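Local structure of N-acetylglucosaminidase (Paenibacillus barengoltzii, 6INX) at residues L182-L194 / H198-S212. The protein is a family 18 glycoside hydrolase, named an N-acetylglucosaminidase, that probably cleaves glycosidic bonds of N-acetylglucosamine-containing glycans. Residues are numbered along the deposited sequence; the frame is centred on the assembly and turned at random.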
ATOM      1  N   LEU A 182      -6.016   3.522  17.246  1.00 12.68           N
ATOM      2  CA  LEU A 182      -5.650   3.279  15.859  1.00 12.09           C
ATOM      3  C   LEU A 182      -6.145   4.442  15.017  1.00 11.99           C
ATOM      4  O   LEU A 182      -7.351   4.721  14.960  1.00 11.03           O
ATOM      5  CB  LEU A 182      -6.234   1.962  15.347  1.00 12.88           C
ATOM      6  CG  LEU A 182      -5.923   0.708  16.147  1.00 12.38           C
ATOM      7  CD1 LEU A 182      -6.526  -0.501  15.434  1.00 14.30           C
ATOM      8  CD2 LEU A 182      -4.422   0.580  16.325  1.00 15.45           C
ATOM      9  N   MET A 183      -5.217   5.119  14.352  1.00  9.95           N
ATOM     10  CA  MET A 183      -5.575   6.258  13.512  1.00 10.10           C
ATOM     11  C   MET A 183      -6.110   5.722  12.185  1.00  9.47           C
ATOM     12  O   MET A 183      -5.445   5.749  11.145  1.00 10.91           O
ATOM     13  CB  MET A 183      -4.373   7.173  13.321  1.00 11.72           C
ATOM     14  CG  MET A 183      -4.066   8.005  14.574  1.00 12.40           C
ATOM     15  SD  MET A 183      -2.709   9.165  14.339  1.00 14.32           S
ATOM     16  CE  MET A 183      -1.381   7.987  14.183  1.00 12.70           C
ATOM     17  N   THR A 184      -7.345   5.208  12.246  1.00  9.10           N
ATOM     18  CA  THR A 184      -8.021   4.663  11.062  1.00  9.68           C
ATOM     19  C   THR A 184      -8.663   5.791  10.244  1.00  9.71           C
ATOM     20  O   THR A 184      -9.865   5.818   9.960  1.00 11.29           O
ATOM     21  CB  THR A 184      -8.997   3.547  11.431  1.00 10.35           C
ATOM     22  OG1 THR A 184      -9.956   4.022  12.387  1.00 10.58           O
ATOM     23  CG2 THR A 184      -8.258   2.347  12.007  1.00 11.44           C
ATOM     24  N   TYR A 185      -7.807   6.737   9.868  1.00  9.76           N
ATOM     25  CA  TYR A 185      -8.132   7.853   8.997  1.00 10.10           C
ATOM     26  C   TYR A 185      -6.836   8.251   8.306  1.00  9.22           C
ATOM     27  O   TYR A 185      -5.748   7.820   8.701  1.00 10.53           O
ATOM     28  CB  TYR A 185      -8.813   9.023   9.736  1.00  9.82           C
ATOM     29  CG  TYR A 185      -8.226   9.442  11.065  1.00 10.40           C
ATOM     30  CD1 TYR A 185      -7.010  10.098  11.139  1.00 12.19           C
ATOM     31  CD2 TYR A 185      -8.907   9.195  12.254  1.00 12.23           C
ATOM     32  CE1 TYR A 185      -6.483  10.500  12.359  1.00 11.36           C
ATOM     33  CE2 TYR A 185      -8.390   9.608  13.483  1.00 13.25           C
ATOM     34  CZ  TYR A 185      -7.176  10.246  13.521  1.00 13.01           C
ATOM     35  OH  TYR A 185      -6.639  10.659  14.723  1.00 14.59           O
ATOM     36  N   ASP A 186      -6.954   9.072   7.260  1.00  9.24           N
ATOM     37  CA  ASP A 186      -5.828   9.320   6.340  1.00 10.01           C
ATOM     38  C   ASP A 186      -5.236   8.008   5.826  1.00 10.97           C
ATOM     39  O   ASP A 186      -4.051   7.944   5.489  1.00 10.80           O
ATOM     40  CB  ASP A 186      -4.704  10.166   6.959  1.00 10.56           C
ATOM     41  CG  ASP A 186      -5.177  11.490   7.489  1.00 13.44           C
ATOM     42  OD1 ASP A 186      -6.144  12.051   6.945  1.00 12.23           O
ATOM     43  OD2 ASP A 186      -4.553  11.972   8.466  1.00 16.48           O
ATOM     44  N   MET A 187      -6.046   6.942   5.782  1.00  9.67           N
ATOM     45  CA  MET A 187      -5.509   5.642   5.380  1.00 11.39           C
ATOM     46  C   MET A 187      -5.174   5.612   3.902  1.00 11.73           C
ATOM     47  O   MET A 187      -4.336   4.803   3.476  1.00 12.22           O
ATOM     48  CB  MET A 187      -6.480   4.513   5.730  1.00 12.52           C
ATOM     49  CG  MET A 187      -6.553   4.254   7.244  1.00 10.05           C
ATOM     50  SD  MET A 187      -7.536   2.829   7.737  1.00 11.51           S
ATOM     51  CE  MET A 187      -9.189   3.440   7.371  1.00 12.58           C
ATOM     52  N   ARG A 188      -5.837   6.468   3.134  1.00 10.72           N
ATOM     53  CA  ARG A 188      -5.491   6.827   1.770  1.00  9.79           C
ATOM     54  C   ARG A 188      -5.482   8.343   1.748  1.00 10.97           C
ATOM     55  O   ARG A 188      -6.447   8.973   2.189  1.00 11.29           O
ATOM     56  CB  ARG A 188      -6.550   6.308   0.801  1.00 10.32           C
ATOM     57  CG  ARG A 188      -6.643   4.791   0.826  1.00  9.92           C
ATOM     58  CD  ARG A 188      -7.912   4.274   0.140  1.00 11.58           C
ATOM     59  NE  ARG A 188      -7.927   2.818   0.213  1.00 10.71           N
ATOM     60  CZ  ARG A 188      -8.202   2.104   1.305  1.00  9.81           C
ATOM     61  NH1 ARG A 188      -8.502   2.707   2.452  1.00  9.18           N
ATOM     62  NH2 ARG A 188      -8.142   0.778   1.266  1.00 11.03           N
ATOM     63  N   GLY A 189      -4.389   8.927   1.278  1.00 11.17           N
ATOM     64  CA  GLY A 189      -4.240  10.364   1.379  1.00 12.91           C
ATOM     65  C   GLY A 189      -3.044  10.879   0.609  1.00 11.49           C
ATOM     66  O   GLY A 189      -2.943  10.658  -0.599  1.00 11.57           O
ATOM     67  N   GLY A 190      -2.106  11.520   1.307  1.00 10.55           N
ATOM     68  CA  GLY A 190      -1.076  12.300   0.637  1.00 11.73           C
ATOM     69  C   GLY A 190       0.011  11.496  -0.053  1.00 12.30           C
ATOM     70  O   GLY A 190       0.843  12.093  -0.749  1.00 12.84           O
ATOM     71  N   PHE A 191       0.032  10.178   0.110  1.00 11.19           N
ATOM     72  CA  PHE A 191       1.046   9.357  -0.543  1.00 10.02           C
ATOM     73  C   PHE A 191       0.527   8.575  -1.743  1.00  9.15           C
ATOM     74  O   PHE A 191       1.311   7.865  -2.382  1.00 10.13           O
ATOM     75  CB  PHE A 191       1.687   8.391   0.459  1.00 10.84           C
ATOM     76  CG  PHE A 191       2.436   9.086   1.562  1.00 11.20           C
ATOM     77  CD1 PHE A 191       3.592   9.782   1.280  1.00 15.03           C
ATOM     78  CD2 PHE A 191       1.964   9.072   2.865  1.00 14.55           C
ATOM     79  CE1 PHE A 191       4.293  10.439   2.288  1.00 16.20           C
ATOM     80  CE2 PHE A 191       2.660   9.730   3.871  1.00 15.97           C
ATOM     81  CZ  PHE A 191       3.823  10.410   3.575  1.00 16.31           C
ATOM     82  N   GLN A 192      -0.755   8.690  -2.090  1.00  9.13           N
ATOM     83  CA  GLN A 192      -1.275   7.930  -3.218  1.00  8.90           C
ATOM     84  C   GLN A 192      -2.104   8.810  -4.143  1.00  9.76           C
ATOM     85  O   GLN A 192      -2.824   9.711  -3.702  1.00 10.26           O
ATOM     86  CB  GLN A 192      -2.062   6.678  -2.763  1.00  9.98           C
ATOM     87  CG  GLN A 192      -3.348   6.979  -2.023  1.00  9.64           C
ATOM     88  CD  GLN A 192      -4.031   5.708  -1.571  1.00 10.00           C
ATOM     89  OE1 GLN A 192      -3.566   5.038  -0.643  1.00 12.38           O
ATOM     90  NE2 GLN A 192      -5.128   5.348  -2.250  1.00 10.73           N
ATOM     91  N   THR A 193      -2.010   8.505  -5.439  1.00  9.28           N
ATOM     92  CA  THR A 193      -2.781   9.201  -6.457  1.00 10.18           C
ATOM     93  C   THR A 193      -4.036   8.438  -6.852  1.00 10.47           C
ATOM     94  O   THR A 193      -4.816   8.937  -7.669  1.00 12.91           O
ATOM     95  CB  THR A 193      -1.931   9.442  -7.706  1.00 12.50           C
ATOM     96  OG1 THR A 193      -1.426   8.188  -8.169  1.00 12.47           O
ATOM     97  CG2 THR A 193      -0.762  10.369  -7.410  1.00 13.80           C
ATOM     98  N   LEU A 194      -4.264   7.257  -6.282  1.00  9.18           N
ATOM     99  CA  LEU A 194      -5.500   6.519  -6.517  1.00 10.00           C
ATOM    100  C   LEU A 194      -6.542   6.956  -5.495  1.00 10.58           C
ATOM    101  O   LEU A 194      -6.254   7.005  -4.297  1.00 10.98           O
ATOM    102  CB  LEU A 194      -5.249   5.021  -6.348  1.00 10.39           C
ATOM    103  CG  LEU A 194      -6.425   4.181  -6.840  1.00 10.90           C
ATOM    104  CD1 LEU A 194      -6.506   4.220  -8.356  1.00 13.56           C
ATOM    105  CD2 LEU A 194      -6.277   2.741  -6.355  1.00 14.15           C
ATOM    106  N   HIS A 198     -10.734   7.243   2.911  1.00  9.45           N
ATOM    107  CA  HIS A 198      -9.642   7.504   3.845  1.00  9.74           C
ATOM    108  C   HIS A 198      -9.903   6.969   5.243  1.00 10.85           C
ATOM    109  O   HIS A 198      -8.957   6.818   6.023  1.00  9.97           O
ATOM    110  CB  HIS A 198      -9.224   8.990   3.808  1.00 10.19           C
ATOM    111  CG  HIS A 198      -9.918   9.874   4.804  1.00  8.75           C
ATOM    112  ND1 HIS A 198      -9.361  10.202   6.021  1.00  9.70           N
ATOM    113  CD2 HIS A 198     -11.063  10.593   4.711  1.00 10.02           C
ATOM    114  CE1 HIS A 198     -10.158  11.040   6.659  1.00  8.59           C
ATOM    115  NE2 HIS A 198     -11.199  11.292   5.887  1.00 11.58           N
ATOM    116  N   THR A 199     -11.156   6.659   5.565  1.00 10.29           N
ATOM    117  CA  THR A 199     -11.520   6.279   6.921  1.00 10.68           C
ATOM    118  C   THR A 199     -12.585   5.178   6.891  1.00  9.85           C
ATOM    119  O   THR A 199     -13.522   5.157   7.694  1.00 11.74           O
ATOM    120  CB  THR A 199     -11.858   7.526   7.746  1.00 11.03           C
ATOM    121  OG1 THR A 199     -12.000   7.193   9.132  1.00 11.38           O
ATOM    122  CG2 THR A 199     -13.101   8.257   7.224  1.00 10.44           C
ATOM    123  N   ASN A 200     -12.403   4.217   5.986  1.00  9.93           N
ATOM    124  CA  ASN A 200     -13.414   3.200   5.715  1.00  9.34           C
ATOM    125  C   ASN A 200     -13.427   2.079   6.749  1.00 11.24           C
ATOM    126  O   ASN A 200     -12.386   1.525   7.111  1.00 11.18           O
ATOM    127  CB  ASN A 200     -13.193   2.578   4.331  1.00  9.90           C
ATOM    128  CG  ASN A 200     -11.764   2.052   4.119  1.00 12.26           C
ATOM    129  OD1 ASN A 200     -10.768   2.729   4.438  1.00 12.25           O
ATOM    130  ND2 ASN A 200     -11.657   0.844   3.545  1.00 11.67           N
ATOM    131  N   LEU A 201     -14.637   1.714   7.180  1.00 10.95           N
ATOM    132  CA  LEU A 201     -14.801   0.591   8.090  1.00  9.99           C
ATOM    133  C   LEU A 201     -14.293  -0.716   7.478  1.00 10.46           C
ATOM    134  O   LEU A 201     -13.539  -1.455   8.117  1.00 11.99           O
ATOM    135  CB  LEU A 201     -16.271   0.477   8.505  1.00 11.05           C
ATOM    136  CG  LEU A 201     -16.555  -0.657   9.485  1.00 10.32           C
ATOM    137  CD1 LEU A 201     -15.690  -0.510  10.730  1.00 15.07           C
ATOM    138  CD2 LEU A 201     -18.033  -0.670   9.861  1.00 14.07           C
ATOM    139  N   TYR A 202     -14.720  -1.044   6.248  1.00 10.06           N
ATOM    140  CA  TYR A 202     -14.323  -2.298   5.623  1.00 12.67           C
ATOM    141  C   TYR A 202     -13.602  -2.051   4.305  1.00  9.98           C
ATOM    142  O   TYR A 202     -13.797  -1.030   3.642  1.00  9.75           O
ATOM    143  CB  TYR A 202     -15.529  -3.212   5.329  1.00 11.74           C
ATOM    144  CG  TYR A 202     -16.289  -3.688   6.546  1.00 12.08           C
ATOM    145  CD1 TYR A 202     -15.769  -4.644   7.401  1.00 15.15           C
ATOM    146  CD2 TYR A 202     -17.546  -3.175   6.825  1.00 15.35           C
ATOM    147  CE1 TYR A 202     -16.492  -5.075   8.513  1.00 14.95           C
ATOM    148  CE2 TYR A 202     -18.266  -3.596   7.922  1.00 17.25           C
ATOM    149  CZ  TYR A 202     -17.740  -4.539   8.759  1.00 14.64           C
ATOM    150  OH  TYR A 202     -18.475  -4.951   9.853  1.00 18.96           O
ATOM    151  N   THR A 203     -12.786  -3.024   3.912  1.00 11.80           N
ATOM    152  CA  THR A 203     -12.076  -2.969   2.641  1.00 11.61           C
ATOM    153  C   THR A 203     -13.029  -3.298   1.498  1.00 13.74           C
ATOM    154  O   THR A 203     -13.854  -4.206   1.601  1.00 15.70           O
ATOM    155  CB  THR A 203     -10.909  -3.954   2.663  1.00 13.96           C
ATOM    156  OG1 THR A 203     -10.044  -3.616   3.757  1.00 12.35           O
ATOM    157  CG2 THR A 203     -10.120  -3.911   1.355  1.00 15.25           C
ATOM    158  N   GLY A 204     -12.935  -2.532   0.419  1.00 11.77           N
ATOM    159  CA  GLY A 204     -13.811  -2.703  -0.724  1.00 11.62           C
ATOM    160  C   GLY A 204     -13.183  -3.474  -1.871  1.00 12.75           C
ATOM    161  O   GLY A 204     -11.977  -3.400  -2.108  1.00 13.00           O
ATOM    162  N   THR A 205     -14.032  -4.192  -2.607  1.00 11.75           N
ATOM    163  CA  THR A 205     -13.579  -4.920  -3.785  1.00 11.54           C
ATOM    164  C   THR A 205     -13.122  -3.944  -4.862  1.00 11.87           C
ATOM    165  O   THR A 205     -13.748  -2.908  -5.101  1.00 13.55           O
ATOM    166  CB  THR A 205     -14.696  -5.837  -4.322  1.00 13.95           C
ATOM    167  OG1 THR A 205     -14.200  -6.619  -5.422  1.00 15.95           O
ATOM    168  CG2 THR A 205     -15.894  -5.036  -4.814  1.00 20.50           C
ATOM    169  N   GLY A 206     -12.005  -4.273  -5.509  1.00  9.41           N
ATOM    170  CA  GLY A 206     -11.502  -3.446  -6.585  1.00 11.07           C
ATOM    171  C   GLY A 206     -10.540  -2.350  -6.185  1.00 10.21           C
ATOM    172  O   GLY A 206     -10.099  -1.604  -7.061  1.00 10.28           O
ATOM    173  N   ASP A 207     -10.229  -2.205  -4.899  1.00 10.28           N
ATOM    174  CA  ASP A 207      -9.247  -1.236  -4.417  1.00  9.71           C
ATOM    175  C   ASP A 207      -7.870  -1.894  -4.384  1.00  9.29           C
ATOM    176  O   ASP A 207      -7.701  -2.936  -3.750  1.00 11.07           O
ATOM    177  CB  ASP A 207      -9.636  -0.793  -3.004  1.00 10.77           C
ATOM    178  CG  ASP A 207      -8.874   0.436  -2.539  1.00 10.44           C
ATOM    179  OD1 ASP A 207      -7.910   0.839  -3.219  1.00 11.27           O
ATOM    180  OD2 ASP A 207      -9.238   0.991  -1.473  1.00 11.21           O
ATOM    181  N   LEU A 208      -6.882  -1.283  -5.058  1.00 10.17           N
ATOM    182  CA  LEU A 208      -5.518  -1.814  -4.995  1.00 10.11           C
ATOM    183  C   LEU A 208      -4.947  -1.729  -3.586  1.00 10.84           C
ATOM    184  O   LEU A 208      -4.062  -2.513  -3.225  1.00 11.51           O
ATOM    185  CB  LEU A 208      -4.593  -1.055  -5.956  1.00 11.23           C
ATOM    186  CG  LEU A 208      -4.872  -1.227  -7.449  1.00 12.35           C
ATOM    187  CD1 LEU A 208      -3.920  -0.352  -8.260  1.00 14.94           C
ATOM    188  CD2 LEU A 208      -4.763  -2.677  -7.890  1.00 13.15           C
ATOM    189  N   PHE A 209      -5.434  -0.790  -2.781  1.00 10.08           N
ATOM    190  CA  PHE A 209      -5.009  -0.623  -1.400  1.00 10.12           C
ATOM    191  C   PHE A 209      -6.027  -1.331  -0.517  1.00  9.72           C
ATOM    192  O   PHE A 209      -7.234  -1.203  -0.741  1.00 10.27           O
ATOM    193  CB  PHE A 209      -4.921   0.868  -1.079  1.00 10.86           C
ATOM    194  CG  PHE A 209      -3.874   1.581  -1.890  1.00 10.93           C
ATOM    195  CD1 PHE A 209      -2.577   1.698  -1.408  1.00 14.29           C
ATOM    196  CD2 PHE A 209      -4.170   2.108  -3.127  1.00 12.54           C
ATOM    197  CE1 PHE A 209      -1.600   2.334  -2.160  1.00 15.99           C
ATOM    198  CE2 PHE A 209      -3.192   2.747  -3.889  1.00 12.75           C
ATOM    199  CZ  PHE A 209      -1.911   2.863  -3.391  1.00 15.12           C
ATOM    200  N   ARG A 210      -5.546  -2.131   0.439  1.00 11.29           N
ATOM    201  CA  ARG A 210      -6.399  -3.101   1.121  1.00 11.27           C
ATOM    202  C   ARG A 210      -6.697  -2.761   2.579  1.00 12.10           C
ATOM    203  O   ARG A 210      -7.332  -3.565   3.265  1.00 11.99           O
ATOM    204  CB  ARG A 210      -5.822  -4.516   0.999  1.00 11.12           C
ATOM    205  CG  ARG A 210      -5.448  -4.921  -0.437  1.00 10.95           C
ATOM    206  CD  ARG A 210      -6.626  -4.850  -1.409  1.00 11.06           C
ATOM    207  NE  ARG A 210      -7.671  -5.808  -1.079  1.00 11.32           N
ATOM    208  CZ  ARG A 210      -8.940  -5.685  -1.455  1.00 11.48           C
ATOM    209  NH1 ARG A 210      -9.327  -4.637  -2.174  1.00 12.30           N
ATOM    210  NH2 ARG A 210      -9.820  -6.611  -1.089  1.00 12.63           N
ATOM    211  N   ILE A 211      -6.279  -1.595   3.063  1.00 10.17           N
ATOM    212  CA  ILE A 211      -6.466  -1.239   4.467  1.00  9.66           C
ATOM    213  C   ILE A 211      -7.885  -0.724   4.715  1.00 12.23           C
ATOM    214  O   ILE A 211      -8.587  -0.267   3.809  1.00 10.98           O
ATOM    215  CB  ILE A 211      -5.386  -0.229   4.909  1.00 10.56           C
ATOM    216  CG1 ILE A 211      -5.259  -0.143   6.441  1.00 11.64           C
ATOM    217  CG2 ILE A 211      -5.669   1.138   4.313  1.00 13.13           C
ATOM    218  CD1 ILE A 211      -4.914  -1.453   7.141  1.00 12.49           C
ATOM    219  N   SER A 212      -8.306  -0.818   5.977  1.00 10.49           N
ATOM    220  CA  SER A 212      -9.621  -0.409   6.455  1.00  9.83           C
ATOM    221  C   SER A 212      -9.553  -0.489   7.975  1.00 12.17           C
ATOM    222  O   SER A 212      -8.580  -1.005   8.530  1.00 11.16           O
ATOM    223  CB  SER A 212     -10.731  -1.327   5.920  1.00  9.39           C
ATOM    224  OG  SER A 212     -10.573  -2.651   6.410  1.00 11.37           O
TER
HETATM  225  O   HOH W   1      -7.447   3.500  -2.998  1.00 11.28           O
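Ile211 O is gripped by two side chains, Arg188 and Asn200. Arg188 NH2 donates to Ile211 O at 2.8 Å, on a lone pair and in the plane of the guanidinium. Asn200 ND2 adds a longer bond to Ile211 O, 3.3 Å, also on a lone pair. Arg188 NH2 also reaches Phe209 O at 3.0 Å, again within the guanidinium plane, but stands well above that carbonyl's plane. Arg188 NE forms a salt bridge with Asp207 OD2 at 2.8 Å; the hydrogen bond within it is weak and bent, with the carboxylate turned 44° from the guanidinium. The arginine chain, extended from CG to NE, carries its charged end into the 198-212 loop. Replacing Arg188 by an alanine would probably leave the Asp207 carboxylate without its cationic mate and Phe209 O without this donor. Segment 182-194 starts in strand 179-183 of the TIM barrel, the fold of family 18, and both segments run through the long loop to helix 213-222. Nearer the strand, Thr199 OG1 donates to Thr184 O at 2.7 Å, in the carbonyl plane. Several bonds fix His198: its ND1 takes the Asp186 N-H in the ring plane at 2.9 Å, and its carbonyl O accepts from Met187 N. Its NE2 bonds Tyr237 O, while Asp186 OD1 hydrogen-bonds Tyr237 OH and forms a salt bridge with Arg239. Met187 bends at chi3 (-71°), bringing CE against Asn200, and its CB packs on Ile211 CG2 at 3.7 Å. At the far end the Gln192 amide lies over one face of the Phe209 ring, with planes 30° apart. Gln192 NE2 donates almost straight to Leu194 O at 2.9 Å, holding the amide in position. Leu194 CD2 meets the ring's edge, and Leu194 also packs on Glu117 of the second subunit.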